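Local coordinates for ribonucleoside-diphosphate reductase small chain 2 (Saccharomyces cerevisiae, PDB 1JK0), which is a small subunit of ribonucleotide reductase, which makes deoxyribonucleotides, and is required for folding of Rnr2 and its assembly with the large subunits, at residues Q190-F198 with L209-R220; P240-V251 with L285-Y295. One frame throughout, in Å; residues are numbered along the deposited sequence.

How the contacts relate
Contact 1 pairs two helices; contact 2 pairs a helix with a helix end and the loop after it. Contact 1 is the more buried, joining helices 191-200 and 207-232 beside the predicted active-site residue. Contact 2 is partly buried and lies away from that site. It sets helix 240-258 against the end of helix 277-288 and the tail beyond it. The centres are about 23 Å apart and the contacts do not touch. Helix 207-232 of contact 1 also touches contact 2, and helix 277-288 also meets helix 191-200. Chemistry follows place. Contact 1 mixes rings, sulfur and amide with an inner arginine. Contact 2 has an aliphatic inner side and acids and tyrosines on its outer side.

Contact 1: residues Q190-F198 with L209-R220; sequences QAGNYASMF and LAMANRNICRDR
Tyr194 fits as a knob into a hole formed by Asn213, Ile216, Cys217 and Arg220. Its first torsion sets CG anti to the carbonyl carbon (chi1 -43°), and the ring reaches across to the facing helix. Asn213 OD1 meets the ring edge near its plane, 3.5 Å from Tyr194 CD2. Cys217 SG lies 4.4 Å from the centroid of the Tyr194 ring, oblique to it, in a sulfur-aromatic contact. Ile216 CG2 touches Tyr194 CE2 at 3.9 Å. Arg220 NH2 lies at the ring edge beside Tyr194 OH; the bond is bent and modelled too short to be relied on.

The two amide atoms of Asn213 meet three neighbours. ND2 lies over one face of the Phe198 ring, 3.4 Å from Phe198 CD1, with amide and ring planes 77° apart. OD1, besides meeting Tyr194, touches Met197 CB. Cys217 SG meets the Phe198 ring too, this time at its edge, 3.8 Å from Phe198 CE1. Met197 SD reaches Leu209 CD2 at the far end.

Arg220 NE forms a salt bridge with Glu124 of helix 111-138, so the main charge partner lies outside this pair. This bridge probably holds the guanidinium beside Tyr194. Ile216 leans on Tyr127 and on Tyr131, the predicted active-site residue.

The helices run roughly antiparallel, 147° between their directions, with axes 9.9 Å apart at their closest. The packing is that of the ferritin-like helical fold of the small chain, probably next to the region where iron-binding relatives hold their di-iron centre.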
# COMPACT_ATOMS: atom_id res chain seq x y z
N GLN B 190 -9.27 -23.84 0.76
CA GLN B 190 -8.62 -24.36 -0.44
C GLN B 190 -7.52 -25.41 -0.29
O GLN B 190 -6.77 -25.65 -1.23
CB GLN B 190 -8.12 -23.19 -1.26
CG GLN B 190 -9.23 -22.28 -1.70
CD GLN B 190 -8.71 -21.09 -2.45
OE1 GLN B 190 -7.99 -20.27 -1.88
NE2 GLN B 190 -9.06 -20.99 -3.73
N ALA B 191 -7.43 -26.05 0.88
CA ALA B 191 -6.41 -27.07 1.09
C ALA B 191 -6.60 -28.17 0.05
O ALA B 191 -5.63 -28.77 -0.42
CB ALA B 191 -6.53 -27.65 2.50
N GLY B 192 -7.86 -28.42 -0.30
CA GLY B 192 -8.17 -29.42 -1.29
C GLY B 192 -7.48 -29.10 -2.61
O GLY B 192 -6.84 -29.97 -3.20
N ASN B 193 -7.61 -27.86 -3.06
CA ASN B 193 -7.00 -27.40 -4.31
C ASN B 193 -5.54 -27.81 -4.39
O ASN B 193 -5.16 -28.64 -5.22
CB ASN B 193 -7.09 -25.87 -4.42
CG ASN B 193 -8.52 -25.35 -4.34
OD1 ASN B 193 -9.29 -25.72 -3.44
ND2 ASN B 193 -8.88 -24.47 -5.28
N TYR B 194 -4.72 -27.23 -3.51
CA TYR B 194 -3.29 -27.52 -3.49
C TYR B 194 -3.03 -29.02 -3.40
O TYR B 194 -2.18 -29.55 -4.10
CB TYR B 194 -2.63 -26.81 -2.30
CG TYR B 194 -3.10 -25.39 -2.11
CD1 TYR B 194 -3.63 -24.97 -0.89
CD2 TYR B 194 -3.02 -24.46 -3.15
CE1 TYR B 194 -4.08 -23.67 -0.70
CE2 TYR B 194 -3.47 -23.14 -2.97
CZ TYR B 194 -3.99 -22.76 -1.75
OH TYR B 194 -4.43 -21.47 -1.55
N ALA B 195 -3.77 -29.69 -2.52
CA ALA B 195 -3.63 -31.13 -2.34
C ALA B 195 -3.75 -31.82 -3.70
O ALA B 195 -3.01 -32.76 -4.00
CB ALA B 195 -4.69 -31.63 -1.39
N SER B 196 -4.68 -31.34 -4.52
CA SER B 196 -4.92 -31.91 -5.84
C SER B 196 -3.77 -31.65 -6.79
O SER B 196 -3.19 -32.59 -7.34
CB SER B 196 -6.18 -31.32 -6.45
OG SER B 196 -7.30 -31.53 -5.61
N MET B 197 -3.46 -30.37 -6.99
CA MET B 197 -2.38 -29.97 -7.89
C MET B 197 -1.03 -30.54 -7.48
O MET B 197 -0.17 -30.74 -8.33
CB MET B 197 -2.31 -28.45 -7.98
CG MET B 197 -3.50 -27.83 -8.68
SD MET B 197 -3.81 -28.57 -10.31
CE MET B 197 -5.36 -29.42 -9.99
N PHE B 198 -0.84 -30.78 -6.19
CA PHE B 198 0.42 -31.36 -5.76
C PHE B 198 0.48 -32.76 -6.38
O PHE B 198 1.56 -33.28 -6.69
CB PHE B 198 0.51 -31.42 -4.23
CG PHE B 198 1.34 -30.30 -3.63
CD1 PHE B 198 0.75 -29.33 -2.82
CD2 PHE B 198 2.71 -30.23 -3.86
CE1 PHE B 198 1.52 -28.30 -2.26
CE2 PHE B 198 3.49 -29.20 -3.30
CZ PHE B 198 2.89 -28.25 -2.50
N LEU B 209 2.86 -25.06 -13.33
CA LEU B 209 1.78 -25.08 -12.36
C LEU B 209 2.31 -25.62 -11.04
O LEU B 209 1.78 -25.32 -9.98
CB LEU B 209 0.65 -25.98 -12.86
CG LEU B 209 -0.49 -26.22 -11.87
CD1 LEU B 209 -1.22 -24.92 -11.58
CD2 LEU B 209 -1.45 -27.26 -12.44
N ALA B 210 3.38 -26.41 -11.12
CA ALA B 210 3.99 -27.00 -9.95
C ALA B 210 4.67 -25.95 -9.07
O ALA B 210 4.43 -25.91 -7.86
CB ALA B 210 4.99 -28.06 -10.38
N MET B 211 5.52 -25.10 -9.66
CA MET B 211 6.22 -24.06 -8.89
C MET B 211 5.20 -23.05 -8.37
O MET B 211 5.26 -22.64 -7.20
CB MET B 211 7.26 -23.34 -9.75
CG MET B 211 8.17 -22.39 -8.98
SD MET B 211 9.12 -21.27 -10.06
CE MET B 211 10.63 -22.23 -10.37
N ALA B 212 4.28 -22.65 -9.24
CA ALA B 212 3.25 -21.69 -8.87
C ALA B 212 2.45 -22.23 -7.70
O ALA B 212 2.10 -21.49 -6.79
CB ALA B 212 2.33 -21.42 -10.04
N ASN B 213 2.16 -23.53 -7.72
CA ASN B 213 1.40 -24.13 -6.64
C ASN B 213 2.25 -24.25 -5.38
O ASN B 213 1.81 -23.90 -4.30
CB ASN B 213 0.87 -25.51 -7.03
CG ASN B 213 -0.11 -26.07 -6.02
OD1 ASN B 213 -1.25 -25.59 -5.91
ND2 ASN B 213 0.32 -27.07 -5.26
N ARG B 214 3.47 -24.74 -5.53
CA ARG B 214 4.35 -24.88 -4.37
C ARG B 214 4.40 -23.56 -3.59
O ARG B 214 4.29 -23.54 -2.36
CB ARG B 214 5.76 -25.29 -4.83
CG ARG B 214 6.65 -25.87 -3.74
CD ARG B 214 8.00 -26.39 -4.30
NE ARG B 214 7.83 -27.31 -5.43
CZ ARG B 214 7.94 -26.96 -6.72
NH1 ARG B 214 8.23 -25.71 -7.05
NH2 ARG B 214 7.72 -27.86 -7.68
N ASN B 215 4.54 -22.45 -4.32
CA ASN B 215 4.62 -21.11 -3.73
C ASN B 215 3.38 -20.61 -3.01
O ASN B 215 3.43 -20.20 -1.86
CB ASN B 215 4.95 -20.07 -4.81
CG ASN B 215 6.32 -20.24 -5.37
OD1 ASN B 215 7.22 -20.76 -4.71
ND2 ASN B 215 6.50 -19.78 -6.60
N ILE B 216 2.27 -20.59 -3.73
CA ILE B 216 1.01 -20.11 -3.19
C ILE B 216 0.72 -20.87 -1.90
O ILE B 216 0.33 -20.28 -0.88
CB ILE B 216 -0.13 -20.30 -4.23
CG1 ILE B 216 0.18 -19.46 -5.48
CG2 ILE B 216 -1.48 -19.88 -3.64
CD1 ILE B 216 -0.83 -19.58 -6.60
N CYS B 217 0.94 -22.17 -1.92
CA CYS B 217 0.69 -23.00 -0.76
C CYS B 217 1.62 -22.57 0.35
O CYS B 217 1.21 -22.50 1.50
CB CYS B 217 0.92 -24.47 -1.10
SG CYS B 217 0.10 -25.60 0.03
N ARG B 218 2.87 -22.28 0.02
CA ARG B 218 3.80 -21.85 1.05
C ARG B 218 3.36 -20.51 1.69
O ARG B 218 3.34 -20.37 2.92
CB ARG B 218 5.21 -21.70 0.47
CG ARG B 218 6.28 -21.40 1.52
CD ARG B 218 7.46 -20.67 0.90
NE ARG B 218 6.96 -19.53 0.14
CZ ARG B 218 7.21 -19.33 -1.15
NH1 ARG B 218 7.98 -20.19 -1.81
NH2 ARG B 218 6.68 -18.29 -1.78
N ASP B 219 3.00 -19.54 0.85
CA ASP B 219 2.56 -18.23 1.31
C ASP B 219 1.22 -18.31 2.02
O ASP B 219 1.00 -17.62 3.03
CB ASP B 219 2.45 -17.26 0.14
CG ASP B 219 3.73 -17.16 -0.67
OD1 ASP B 219 4.79 -17.59 -0.16
OD2 ASP B 219 3.67 -16.65 -1.81
N ARG B 220 0.32 -19.12 1.49
CA ARG B 220 -1.00 -19.25 2.11
C ARG B 220 -0.81 -19.82 3.50
O ARG B 220 -1.51 -19.46 4.45
CB ARG B 220 -1.90 -20.13 1.24
CG ARG B 220 -2.39 -19.46 -0.05
CD ARG B 220 -3.37 -18.34 0.28
NE ARG B 220 -3.73 -17.50 -0.87
CZ ARG B 220 -4.30 -17.94 -1.99
NH1 ARG B 220 -4.59 -17.09 -2.96
NH2 ARG B 220 -4.58 -19.23 -2.16

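Contact 2: residues P240-V251 with L285-Y295; sequences PKIIEKIITEAV and LLQGFGNEKYY
Ile243 and Ile247 of helix 240-258 pack against Leu286 near the end of helix 277-288. Ile243 CG2 lies 3.9 Å from Leu286 CD1, while the other methyl, Leu286 CD2, rests on Ile247 at CG2 and CB. Leu286 runs antiparallel alongside both isoleucines. Ile243 CD1 continues the apolar patch to Phe289 CB at 4.2 Å. Behind it, Phe289 stacks edge-to-face with Phe231 of helix 207-232 and also leans on helix 175-188, so this side is closed. At the other end of segment 240-251, buried Val251 adds an apolar contact, its CG1 3.7 Å from Tyr295 CZ.

Asn291 sits at the border. After helix 277-288 ends, Gly290 with positive phi turns the chain back, and Asn291 ND2 donates to Pro240 O at 2.7 Å. The bond is nearly straight (171°), and the acceptor lies in the amide plane. A leucine in place of Asn291 would probably leave the Pro240 carbonyl without this amide donor and the turn after Gly290 less firmly tied to the helix start.

Glu292 and Tyr294 form the exposed, more polar side. Glu244 has CG anti to its N (chi1 -172°) and an extended chain, which carries the carboxylate out to the edge of the Tyr294 ring and to Glu292. Glu244 OE2 and Glu292 OE1 are 2.9 Å apart, with the carboxylate planes 83° apart. Thr248 OG1 lies over a face of Tyr294 and donates to Glu244 O at 2.8 Å.

The chemistry implies an apolar hold on the inner side, with one side-chain hydrogen bond tying the turn to the start of helix 240-258. The two facing acids would be expected to repel unless a proton or a counter-ion is shared there.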
# COMPACT_ATOMS: atom_id res chain seq x y z
N PRO B 240 -12.63 -22.76 24.15
CA PRO B 240 -12.05 -23.81 23.30
C PRO B 240 -13.05 -24.52 22.38
O PRO B 240 -12.66 -25.02 21.31
CB PRO B 240 -11.42 -24.76 24.32
CG PRO B 240 -10.97 -23.82 25.40
CD PRO B 240 -12.18 -22.91 25.55
N LYS B 241 -14.32 -24.56 22.77
CA LYS B 241 -15.34 -25.23 21.96
C LYS B 241 -15.71 -24.42 20.72
O LYS B 241 -15.84 -25.00 19.64
CB LYS B 241 -16.60 -25.52 22.80
CG LYS B 241 -16.68 -26.96 23.35
CD LYS B 241 -17.99 -27.25 24.11
CE LYS B 241 -18.07 -26.55 25.47
NZ LYS B 241 -17.20 -27.17 26.53
N ILE B 242 -15.87 -23.11 20.87
CA ILE B 242 -16.21 -22.25 19.73
C ILE B 242 -15.17 -22.42 18.62
O ILE B 242 -15.51 -22.45 17.44
CB ILE B 242 -16.26 -20.76 20.13
CG1 ILE B 242 -17.24 -20.56 21.28
CG2 ILE B 242 -16.67 -19.93 18.94
CD1 ILE B 242 -17.33 -19.13 21.77
N ILE B 243 -13.90 -22.53 19.01
CA ILE B 243 -12.84 -22.71 18.04
C ILE B 243 -13.17 -23.95 17.21
O ILE B 243 -13.39 -23.87 16.01
CB ILE B 243 -11.48 -22.93 18.72
CG1 ILE B 243 -11.10 -21.68 19.52
CG2 ILE B 243 -10.41 -23.23 17.67
CD1 ILE B 243 -9.79 -21.78 20.24
N GLU B 244 -13.19 -25.10 17.88
CA GLU B 244 -13.51 -26.34 17.21
C GLU B 244 -14.85 -26.23 16.48
O GLU B 244 -15.12 -26.99 15.56
CB GLU B 244 -13.55 -27.49 18.22
CG GLU B 244 -13.68 -28.86 17.58
CD GLU B 244 -13.61 -29.98 18.59
OE1 GLU B 244 -14.44 -30.02 19.52
OE2 GLU B 244 -12.71 -30.84 18.46
N LYS B 245 -15.68 -25.27 16.89
CA LYS B 245 -16.98 -25.07 16.25
C LYS B 245 -16.85 -24.28 14.95
O LYS B 245 -17.66 -24.44 14.04
CB LYS B 245 -17.96 -24.35 17.20
CG LYS B 245 -18.53 -25.21 18.33
CD LYS B 245 -19.60 -24.46 19.16
CE LYS B 245 -20.86 -24.15 18.33
NZ LYS B 245 -21.90 -23.38 19.08
N ILE B 246 -15.82 -23.44 14.87
CA ILE B 246 -15.58 -22.63 13.68
C ILE B 246 -14.87 -23.43 12.59
O ILE B 246 -15.22 -23.33 11.41
CB ILE B 246 -14.75 -21.38 14.03
CG1 ILE B 246 -15.48 -20.57 15.10
CG2 ILE B 246 -14.53 -20.53 12.78
CD1 ILE B 246 -14.72 -19.36 15.58
N ILE B 247 -13.88 -24.22 12.99
CA ILE B 247 -13.13 -25.04 12.04
C ILE B 247 -14.00 -26.10 11.36
O ILE B 247 -14.04 -26.19 10.13
CB ILE B 247 -11.95 -25.75 12.72
CG1 ILE B 247 -10.77 -24.79 12.86
CG2 ILE B 247 -11.55 -26.99 11.92
CD1 ILE B 247 -11.03 -23.65 13.80
N THR B 248 -14.66 -26.91 12.18
CA THR B 248 -15.52 -27.97 11.68
C THR B 248 -16.37 -27.46 10.53
O THR B 248 -16.33 -28.02 9.42
CB THR B 248 -16.43 -28.52 12.79
OG1 THR B 248 -15.63 -29.14 13.80
CG2 THR B 248 -17.39 -29.55 12.24
N GLU B 249 -17.14 -26.41 10.78
CA GLU B 249 -18.00 -25.83 9.74
C GLU B 249 -17.27 -25.60 8.41
O GLU B 249 -17.82 -25.90 7.35
CB GLU B 249 -18.60 -24.51 10.23
CG GLU B 249 -19.37 -24.62 11.53
CD GLU B 249 -20.22 -23.40 11.81
OE1 GLU B 249 -20.74 -23.30 12.94
OE2 GLU B 249 -20.39 -22.56 10.90
N ALA B 250 -16.05 -25.07 8.47
CA ALA B 250 -15.26 -24.80 7.27
C ALA B 250 -14.79 -26.12 6.66
O ALA B 250 -14.57 -26.21 5.45
CB ALA B 250 -14.07 -23.92 7.60
N VAL B 251 -14.62 -27.13 7.50
CA VAL B 251 -14.20 -28.42 7.00
C VAL B 251 -15.39 -29.03 6.26
O VAL B 251 -15.22 -29.75 5.29
CB VAL B 251 -13.75 -29.35 8.15
CG1 VAL B 251 -13.37 -30.71 7.61
CG2 VAL B 251 -12.56 -28.73 8.88
N LEU B 285 -4.30 -27.10 12.36
CA LEU B 285 -4.73 -25.73 12.62
C LEU B 285 -5.42 -25.70 13.98
O LEU B 285 -5.27 -24.73 14.74
CB LEU B 285 -5.70 -25.25 11.54
CG LEU B 285 -6.16 -23.81 11.70
CD1 LEU B 285 -4.98 -22.88 11.52
CD2 LEU B 285 -7.23 -23.49 10.68
N LEU B 286 -6.17 -26.75 14.30
CA LEU B 286 -6.87 -26.82 15.58
C LEU B 286 -5.83 -26.71 16.68
O LEU B 286 -6.03 -26.01 17.68
CB LEU B 286 -7.64 -28.13 15.71
CG LEU B 286 -9.17 -28.03 15.83
CD1 LEU B 286 -9.54 -26.87 16.74
CD2 LEU B 286 -9.78 -27.83 14.46
N GLN B 287 -4.72 -27.41 16.49
CA GLN B 287 -3.64 -27.40 17.46
C GLN B 287 -3.02 -26.02 17.43
O GLN B 287 -2.56 -25.51 18.45
CB GLN B 287 -2.59 -28.44 17.08
CG GLN B 287 -1.46 -28.58 18.07
CD GLN B 287 -0.47 -29.65 17.65
OE1 GLN B 287 -0.85 -30.78 17.32
NE2 GLN B 287 0.82 -29.30 17.66
N GLY B 288 -3.03 -25.43 16.24
CA GLY B 288 -2.48 -24.10 16.05
C GLY B 288 -3.06 -23.08 17.00
O GLY B 288 -2.36 -22.18 17.45
N PHE B 289 -4.35 -23.20 17.31
CA PHE B 289 -4.97 -22.25 18.22
C PHE B 289 -5.03 -22.77 19.67
O PHE B 289 -5.56 -22.11 20.56
CB PHE B 289 -6.38 -21.88 17.72
CG PHE B 289 -6.38 -21.13 16.42
CD1 PHE B 289 -6.30 -21.80 15.21
CD2 PHE B 289 -6.42 -19.74 16.41
CE1 PHE B 289 -6.25 -21.10 14.01
CE2 PHE B 289 -6.37 -19.04 15.22
CZ PHE B 289 -6.29 -19.72 14.01
N GLY B 290 -4.45 -23.94 19.91
CA GLY B 290 -4.47 -24.50 21.25
C GLY B 290 -5.79 -25.20 21.52
O GLY B 290 -6.59 -24.77 22.36
N ASN B 291 -6.02 -26.29 20.79
CA ASN B 291 -7.23 -27.09 20.91
C ASN B 291 -6.87 -28.55 20.70
O ASN B 291 -5.71 -28.90 20.48
CB ASN B 291 -8.25 -26.67 19.85
CG ASN B 291 -9.43 -25.92 20.44
OD1 ASN B 291 -9.25 -24.90 21.12
ND2 ASN B 291 -10.64 -26.41 20.18
N GLU B 292 -7.89 -29.40 20.76
CA GLU B 292 -7.69 -30.83 20.58
C GLU B 292 -8.05 -31.22 19.16
O GLU B 292 -8.97 -30.64 18.57
CB GLU B 292 -8.57 -31.61 21.56
CG GLU B 292 -10.07 -31.57 21.25
CD GLU B 292 -10.71 -30.21 21.53
OE1 GLU B 292 -11.90 -30.04 21.18
OE2 GLU B 292 -10.03 -29.33 22.11
N LYS B 293 -7.33 -32.19 18.61
CA LYS B 293 -7.58 -32.65 17.26
C LYS B 293 -8.97 -33.28 17.19
O LYS B 293 -9.19 -34.35 17.74
CB LYS B 293 -6.53 -33.68 16.86
CG LYS B 293 -5.22 -33.56 17.62
CD LYS B 293 -4.14 -34.36 16.92
CE LYS B 293 -3.87 -33.78 15.54
NZ LYS B 293 -3.38 -32.37 15.63
N TYR B 294 -9.89 -32.61 16.50
CA TYR B 294 -11.26 -33.11 16.38
C TYR B 294 -11.43 -34.39 15.56
O TYR B 294 -12.32 -35.19 15.84
CB TYR B 294 -12.16 -32.03 15.80
CG TYR B 294 -13.59 -32.48 15.67
CD1 TYR B 294 -14.42 -32.53 16.78
CD2 TYR B 294 -14.11 -32.87 14.43
CE1 TYR B 294 -15.73 -32.96 16.68
CE2 TYR B 294 -15.43 -33.31 14.32
CZ TYR B 294 -16.24 -33.35 15.44
OH TYR B 294 -17.54 -33.77 15.34
N TYR B 295 -10.61 -34.57 14.53
CA TYR B 295 -10.70 -35.76 13.68
C TYR B 295 -9.64 -36.79 14.06
O TYR B 295 -8.80 -37.13 13.20
CB TYR B 295 -10.54 -35.36 12.21
CG TYR B 295 -11.45 -34.23 11.79
CD1 TYR B 295 -11.08 -32.90 11.98
CD2 TYR B 295 -12.70 -34.49 11.21
CE1 TYR B 295 -11.93 -31.85 11.60
CE2 TYR B 295 -13.55 -33.45 10.83
CZ TYR B 295 -13.16 -32.14 11.03
OH TYR B 295 -14.00 -31.12 10.68